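Local coordinates for ARO (armadillo repeats only protein) (Plasmodium falciparum Santa Lucia, PDB 5EWP), which probably takes part in translocating rhoptries and attaching them to the apical pole of the parasite, as a protein-binding armadillo-repeat scaffold, at residues C121-E126 and L158-Y162; L130-I134 and E165-G171; R153-V157 and H200-F204. The contacts are given in a common frame with arbitrary orientation. Residues are numbered along the deposited sequence.

How the contacts relate
From the N terminus, helices 118-126, 130-136 and 142-156 make up one armadillo repeat, and helices 160-168, 171-177 and 192-205 the next. All three contacts join these two neighbours. Contact 1 closes a loop of 31 residues by setting first helix against first helix; contact 2 closes one of 30 residues, bringing the second helix to the junction of the next repeat's first and second helices; contact 3 spans 42 residues between the two third helices. Their segments alternate along the chain, so every pair of contacts crosses. Phe125 of contact 1 touches Leu130 and Glu165 of contact 2, Tyr162 lies against Ile155 and Phe156 of contact 3, and Phe166 meets both Phe156 and Phe204.

Contact 1: C121-E126 and L158-Y162; sequences CICMFE and LDKKY
First helices of consecutive armadillo repeats meet here: 121-126 is helical throughout, while 158-162 passes from a short linker into helix 160-168. The nearest CA pairs are Ile122-Leu158 (8.0 Å) and Phe125-Tyr162 (7.3 Å). Asp159, extended at phi/psi -157/133 with chi1 t, is the N-cap; its OD1 accepts from Lys161 N at 2.8 Å and so caps the first turn of the helix that carries Tyr162. Phe125 (chi1 t, chi2 84°) and Tyr162 (chi1 m, chi2 -5°) form an offset stack, centroids 3.9 Å apart and planes at 18°, while Phe125 CB sits 4.0 Å above the Tyr162 ring centroid as a CH-pi contact. Leu158 (m, t) places CD1 3.5 Å from Cys121 CB, and Ile122 (m, t) sets CG2 3.7 Å from Tyr162 OH. At the outer end of the tyrosine, one water joins the repeats: it donates to Glu126 OE2 at 2.6 Å, and its oxygen is 2.6 Å from Tyr162 OH.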
# COMPACT_ATOMS: atom_id res chain seq x y z
N CYS A 121 5.16 10.11 3.56
CA CYS A 121 5.86 9.24 2.63
C CYS A 121 7.34 9.23 2.96
O CYS A 121 8.00 8.18 2.92
CB CYS A 121 5.64 9.69 1.18
SG CYS A 121 3.96 9.39 0.58
N ILE A 122 7.87 10.41 3.26
CA ILE A 122 9.27 10.52 3.69
C ILE A 122 9.51 9.70 4.95
O ILE A 122 10.50 8.95 5.03
CB ILE A 122 9.65 11.99 3.93
CG1 ILE A 122 9.71 12.74 2.60
CG2 ILE A 122 11.01 12.07 4.63
CD1 ILE A 122 9.83 14.28 2.74
N CYS A 123 8.60 9.83 5.91
CA CYS A 123 8.70 9.07 7.15
C CYS A 123 8.64 7.56 6.89
O CYS A 123 9.39 6.78 7.51
CB CYS A 123 7.58 9.48 8.11
SG CYS A 123 7.68 8.68 9.72
N MET A 124 7.78 7.13 5.98
CA MET A 124 7.71 5.71 5.66
C MET A 124 9.03 5.23 5.08
O MET A 124 9.50 4.16 5.44
CB MET A 124 6.58 5.41 4.68
CG MET A 124 5.22 5.68 5.27
SD MET A 124 3.95 5.31 4.06
CE MET A 124 2.60 6.20 4.82
N PHE A 125 9.63 6.02 4.20
CA PHE A 125 10.89 5.60 3.63
C PHE A 125 11.94 5.48 4.72
O PHE A 125 12.64 4.47 4.83
CB PHE A 125 11.40 6.55 2.55
CG PHE A 125 12.68 6.08 1.93
CD1 PHE A 125 12.66 5.17 0.90
CD2 PHE A 125 13.91 6.49 2.44
CE1 PHE A 125 13.84 4.70 0.35
CE2 PHE A 125 15.09 6.01 1.92
CZ PHE A 125 15.06 5.13 0.87
N GLU A 126 12.05 6.52 5.53
CA GLU A 126 13.10 6.60 6.53
C GLU A 126 12.92 5.59 7.65
O GLU A 126 13.89 5.22 8.32
CB GLU A 126 13.17 8.02 7.09
CG GLU A 126 13.68 9.00 6.03
CD GLU A 126 13.85 10.42 6.53
OE1 GLU A 126 13.44 10.71 7.67
OE2 GLU A 126 14.40 11.26 5.77
N LEU A 158 9.06 10.67 -4.86
CA LEU A 158 9.52 11.89 -4.19
C LEU A 158 11.03 12.13 -4.26
O LEU A 158 11.49 13.27 -4.14
CB LEU A 158 9.07 11.86 -2.73
CG LEU A 158 7.56 11.93 -2.51
CD1 LEU A 158 7.29 11.85 -1.01
CD2 LEU A 158 6.97 13.20 -3.10
N ASP A 159 11.80 11.07 -4.51
CA ASP A 159 13.26 11.18 -4.42
C ASP A 159 13.96 10.10 -5.23
O ASP A 159 13.61 8.92 -5.16
CB ASP A 159 13.68 11.11 -2.95
CG ASP A 159 15.09 11.58 -2.70
OD1 ASP A 159 16.03 11.20 -3.44
OD2 ASP A 159 15.27 12.35 -1.73
N LYS A 160 14.95 10.50 -6.02
CA LYS A 160 15.72 9.54 -6.79
C LYS A 160 16.35 8.45 -5.92
O LYS A 160 16.46 7.29 -6.34
CB LYS A 160 16.81 10.25 -7.60
CG LYS A 160 17.62 9.30 -8.46
CD LYS A 160 18.68 10.04 -9.27
CE LYS A 160 19.46 9.05 -10.13
NZ LYS A 160 20.40 9.70 -11.06
N LYS A 161 16.77 8.82 -4.71
CA LYS A 161 17.35 7.83 -3.81
C LYS A 161 16.32 6.79 -3.39
O LYS A 161 16.67 5.62 -3.15
CB LYS A 161 17.95 8.49 -2.57
CG LYS A 161 19.19 9.33 -2.88
CD LYS A 161 19.65 10.10 -1.66
CE LYS A 161 21.12 10.47 -1.77
NZ LYS A 161 21.99 9.26 -1.73
N TYR A 162 15.06 7.19 -3.31
CA TYR A 162 14.00 6.25 -2.92
C TYR A 162 13.78 5.24 -4.05
O TYR A 162 13.58 4.04 -3.80
CB TYR A 162 12.69 6.97 -2.60
CG TYR A 162 12.74 7.94 -1.45
CD1 TYR A 162 13.89 8.09 -0.67
CD2 TYR A 162 11.63 8.72 -1.13
CE1 TYR A 162 13.93 9.02 0.40
CE2 TYR A 162 11.66 9.63 -0.08
CZ TYR A 162 12.80 9.77 0.68
OH TYR A 162 12.78 10.69 1.71
O HOH W 1 14.88 10.70 3.27

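Contact 2: L130-I134 and E165-G171; sequences LPYLI and EFLKLGG
An apolar contact between a helix and a helix-turn-helix junction, without hydrogen bonds across it, lies between consecutive repeats: helical 130-134 packs against the last turn of helix 160-168 and the glycine turn that follows. CA atoms approach at Leu130-Phe166 (7.0 Å), Pro131-Leu169 (6.5 Å) and Ile134-Gly171 (5.6 Å). Ile134 (chi1 m, chi2 t) contributes the most buried surface; its CD1 lies 3.6 Å from both Phe166 CD1 and Leu169 CB, and 3.8 Å from Gly171 CA. Gly170, at phi/psi 92/14, ends the helix in a Schellman motif, with Gly171 N hydrogen-bonded to Phe166 O (2.8 Å) and Gly170 N to Leu167 O (3.1 Å). This turn bends the chain from the first into the second helix of the armadillo repeat, and Gly170 is also the N-cap of helix 171-177. A beta carbon on Gly171 would clash with Phe166 CE1. Leu169 (m, t) lays CD1 3.9 Å from both Leu130 CB and Pro131 CG, and Leu130 CD1 reaches Phe166 CB at 4.3 Å and Glu165 CG at 4.1 Å.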
# COMPACT_ATOMS: atom_id res chain seq x y z
N LEU A 130 9.66 0.13 2.95
CA LEU A 130 9.69 -0.40 1.58
C LEU A 130 9.84 -1.93 1.46
O LEU A 130 9.10 -2.54 0.68
CB LEU A 130 10.80 0.28 0.76
CG LEU A 130 10.48 1.60 0.07
CD1 LEU A 130 11.64 1.97 -0.88
CD2 LEU A 130 9.15 1.58 -0.68
N PRO A 131 10.79 -2.55 2.19
CA PRO A 131 10.91 -4.01 2.00
C PRO A 131 9.61 -4.76 2.30
O PRO A 131 9.29 -5.74 1.61
CB PRO A 131 12.00 -4.41 3.01
CG PRO A 131 12.80 -3.18 3.22
CD PRO A 131 11.82 -2.03 3.11
N TYR A 132 8.88 -4.31 3.31
CA TYR A 132 7.62 -4.96 3.69
C TYR A 132 6.56 -4.71 2.63
O TYR A 132 5.81 -5.61 2.26
CB TYR A 132 7.13 -4.45 5.05
CG TYR A 132 8.13 -4.70 6.14
CD1 TYR A 132 8.25 -5.96 6.71
CD2 TYR A 132 8.99 -3.70 6.57
CE1 TYR A 132 9.19 -6.21 7.70
CE2 TYR A 132 9.93 -3.94 7.56
CZ TYR A 132 10.02 -5.20 8.12
OH TYR A 132 10.94 -5.45 9.10
N LEU A 133 6.50 -3.48 2.13
CA LEU A 133 5.51 -3.16 1.11
C LEU A 133 5.81 -3.88 -0.20
O LEU A 133 4.89 -4.30 -0.91
CB LEU A 133 5.45 -1.65 0.90
CG LEU A 133 4.98 -0.83 2.10
CD1 LEU A 133 5.24 0.64 1.83
CD2 LEU A 133 3.52 -1.07 2.39
N ILE A 134 7.09 -4.02 -0.53
CA ILE A 134 7.47 -4.74 -1.74
C ILE A 134 7.12 -6.22 -1.61
O ILE A 134 6.61 -6.83 -2.55
CB ILE A 134 8.98 -4.58 -2.04
CG1 ILE A 134 9.25 -3.15 -2.51
CG2 ILE A 134 9.43 -5.56 -3.13
CD1 ILE A 134 10.74 -2.78 -2.59
N GLU A 165 16.60 2.70 -4.02
CA GLU A 165 16.39 1.73 -2.96
C GLU A 165 15.29 0.73 -3.37
O GLU A 165 15.44 -0.48 -3.18
CB GLU A 165 16.06 2.44 -1.65
CG GLU A 165 15.67 1.53 -0.48
CD GLU A 165 16.84 0.79 0.16
OE1 GLU A 165 17.96 0.83 -0.38
OE2 GLU A 165 16.63 0.16 1.23
N PHE A 166 14.21 1.26 -3.93
CA PHE A 166 13.12 0.42 -4.43
C PHE A 166 13.65 -0.62 -5.44
O PHE A 166 13.35 -1.82 -5.35
CB PHE A 166 12.04 1.31 -5.06
CG PHE A 166 10.85 0.56 -5.61
CD1 PHE A 166 9.88 0.03 -4.75
CD2 PHE A 166 10.67 0.41 -6.98
CE1 PHE A 166 8.77 -0.65 -5.26
CE2 PHE A 166 9.57 -0.25 -7.50
CZ PHE A 166 8.62 -0.79 -6.63
N LEU A 167 14.48 -0.16 -6.36
CA LEU A 167 15.09 -1.04 -7.36
C LEU A 167 15.99 -2.10 -6.73
O LEU A 167 15.93 -3.28 -7.07
CB LEU A 167 15.86 -0.20 -8.38
CG LEU A 167 16.64 -0.91 -9.48
CD1 LEU A 167 15.72 -1.74 -10.33
CD2 LEU A 167 17.37 0.13 -10.32
N LYS A 168 16.82 -1.66 -5.79
CA LYS A 168 17.75 -2.53 -5.09
C LYS A 168 17.03 -3.65 -4.33
O LYS A 168 17.52 -4.76 -4.25
CB LYS A 168 18.60 -1.70 -4.13
CG LYS A 168 19.61 -2.46 -3.31
CD LYS A 168 20.07 -1.60 -2.15
CE LYS A 168 21.46 -1.97 -1.69
NZ LYS A 168 21.51 -3.38 -1.26
N LEU A 169 15.85 -3.33 -3.80
CA LEU A 169 15.09 -4.26 -2.98
C LEU A 169 14.22 -5.21 -3.78
O LEU A 169 13.50 -6.04 -3.21
CB LEU A 169 14.22 -3.48 -1.99
CG LEU A 169 14.98 -2.70 -0.92
CD1 LEU A 169 14.02 -1.77 -0.17
CD2 LEU A 169 15.66 -3.67 0.04
N GLY A 170 14.27 -5.09 -5.10
CA GLY A 170 13.52 -5.97 -5.97
C GLY A 170 12.14 -5.43 -6.31
O GLY A 170 11.29 -6.16 -6.81
N GLY A 171 11.92 -4.16 -6.03
CA GLY A 171 10.63 -3.56 -6.27
C GLY A 171 10.17 -3.56 -7.72
O GLY A 171 8.98 -3.68 -7.99

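Contact 3: R153-V157 and H200-F204; sequences RNIFV and HLEDF
Charge pairing marks one side of this contact between 153-157, at the C-terminal end of helix 142-156, and 200-204, helical throughout; the nearest CA pairs are Arg153-His200 (6.0 Å) and Val157-Asp203 (6.5 Å). Arg153 (chi1 t, chi2 -94°) forms a salt bridge edge-on, NE donating to Asp203 OD2 at 2.8 Å, with a weak second bond from NH2 to the same OD2 at 3.2 Å. Its NH1 donates a hydrogen bond to Asn154 OD1 at 2.9 Å, so the guanidinium is held from within its own helix as well. These are the third helices of two successive armadillo repeats, which stack side by side in the superhelix. Aromatic packing follows: Phe156, with chi1 p, takes the edge of Phe204 (chi1 t) on its ring face in a T-shaped pair, centroids 5.6 Å apart and planes at 87°. Phe156 also turns its own edge to the backbone, CZ lying 3.7 Å from His200 O. Its CE1 is 3.7 Å from Phe204 CA. Among the remaining van der Waals contacts, Val157 CG1 meets Asp203 CB at 3.7 Å, and Arg153 CG lies 3.6 Å from His200 ND1.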
# COMPACT_ATOMS: atom_id res chain seq x y z
N ARG A 153 4.75 3.48 -4.75
CA ARG A 153 4.85 4.54 -5.75
C ARG A 153 4.75 5.91 -5.10
O ARG A 153 5.50 6.83 -5.45
CB ARG A 153 3.77 4.38 -6.82
CG ARG A 153 3.70 5.54 -7.84
CD ARG A 153 2.67 6.58 -7.43
NE ARG A 153 2.70 7.75 -8.31
CZ ARG A 153 2.19 8.93 -7.98
NH1 ARG A 153 1.63 9.10 -6.80
NH2 ARG A 153 2.25 9.94 -8.84
N ASN A 154 3.82 6.05 -4.16
CA ASN A 154 3.64 7.35 -3.49
C ASN A 154 4.91 7.77 -2.78
O ASN A 154 5.24 8.96 -2.71
CB ASN A 154 2.45 7.31 -2.53
CG ASN A 154 1.10 7.26 -3.26
OD1 ASN A 154 1.03 7.50 -4.46
ND2 ASN A 154 0.03 6.96 -2.53
N ILE A 155 5.65 6.78 -2.28
CA ILE A 155 6.95 7.04 -1.67
C ILE A 155 8.03 7.31 -2.72
O ILE A 155 8.72 8.33 -2.63
CB ILE A 155 7.40 5.85 -0.77
CG1 ILE A 155 6.47 5.75 0.44
CG2 ILE A 155 8.84 6.01 -0.31
CD1 ILE A 155 6.51 4.37 1.13
N PHE A 156 8.21 6.42 -3.70
CA PHE A 156 9.45 6.54 -4.49
C PHE A 156 9.43 7.70 -5.48
O PHE A 156 10.49 8.13 -5.92
CB PHE A 156 9.86 5.22 -5.21
CG PHE A 156 8.91 4.70 -6.29
CD1 PHE A 156 8.60 5.45 -7.42
CD2 PHE A 156 8.45 3.39 -6.23
CE1 PHE A 156 7.78 4.93 -8.42
CE2 PHE A 156 7.64 2.87 -7.22
CZ PHE A 156 7.30 3.62 -8.31
N VAL A 157 8.26 8.25 -5.82
CA VAL A 157 8.26 9.37 -6.76
C VAL A 157 8.89 10.63 -6.17
O VAL A 157 9.27 11.54 -6.91
CB VAL A 157 6.86 9.73 -7.26
CG1 VAL A 157 6.27 8.58 -8.06
CG2 VAL A 157 5.95 10.12 -6.12
N HIS A 200 2.57 3.13 -12.47
CA HIS A 200 3.64 3.11 -11.48
C HIS A 200 5.01 3.03 -12.15
O HIS A 200 5.95 3.71 -11.75
CB HIS A 200 3.46 1.94 -10.50
CG HIS A 200 2.20 2.00 -9.69
ND1 HIS A 200 1.54 3.18 -9.41
CD2 HIS A 200 1.47 1.02 -9.10
CE1 HIS A 200 0.47 2.93 -8.67
NE2 HIS A 200 0.40 1.62 -8.48
N LEU A 201 5.13 2.17 -13.16
CA LEU A 201 6.38 2.01 -13.88
C LEU A 201 6.80 3.30 -14.59
O LEU A 201 7.96 3.68 -14.55
CB LEU A 201 6.27 0.85 -14.88
CG LEU A 201 6.23 -0.53 -14.21
CD1 LEU A 201 5.77 -1.60 -15.20
CD2 LEU A 201 7.59 -0.87 -13.60
N GLU A 202 5.84 3.97 -15.21
CA GLU A 202 6.11 5.27 -15.81
C GLU A 202 6.62 6.26 -14.77
O GLU A 202 7.59 6.99 -15.02
CB GLU A 202 4.86 5.82 -16.50
CG GLU A 202 4.48 5.07 -17.77
CD GLU A 202 3.30 5.70 -18.49
OE1 GLU A 202 2.41 6.25 -17.80
OE2 GLU A 202 3.26 5.65 -19.74
N ASP A 203 5.98 6.29 -13.60
CA ASP A 203 6.37 7.21 -12.54
C ASP A 203 7.76 6.92 -11.99
O ASP A 203 8.45 7.82 -11.50
CB ASP A 203 5.33 7.19 -11.41
CG ASP A 203 4.02 7.84 -11.83
OD1 ASP A 203 3.99 8.46 -12.93
OD2 ASP A 203 3.03 7.77 -11.08
N PHE A 204 8.16 5.66 -12.07
CA PHE A 204 9.51 5.25 -11.71
C PHE A 204 10.51 5.77 -12.74
O PHE A 204 11.56 6.30 -12.38
CB PHE A 204 9.60 3.72 -11.63
CG PHE A 204 10.95 3.21 -11.21
CD1 PHE A 204 11.30 3.18 -9.87
CD2 PHE A 204 11.85 2.73 -12.14
CE1 PHE A 204 12.54 2.71 -9.46
CE2 PHE A 204 13.09 2.24 -11.75
CZ PHE A 204 13.44 2.23 -10.41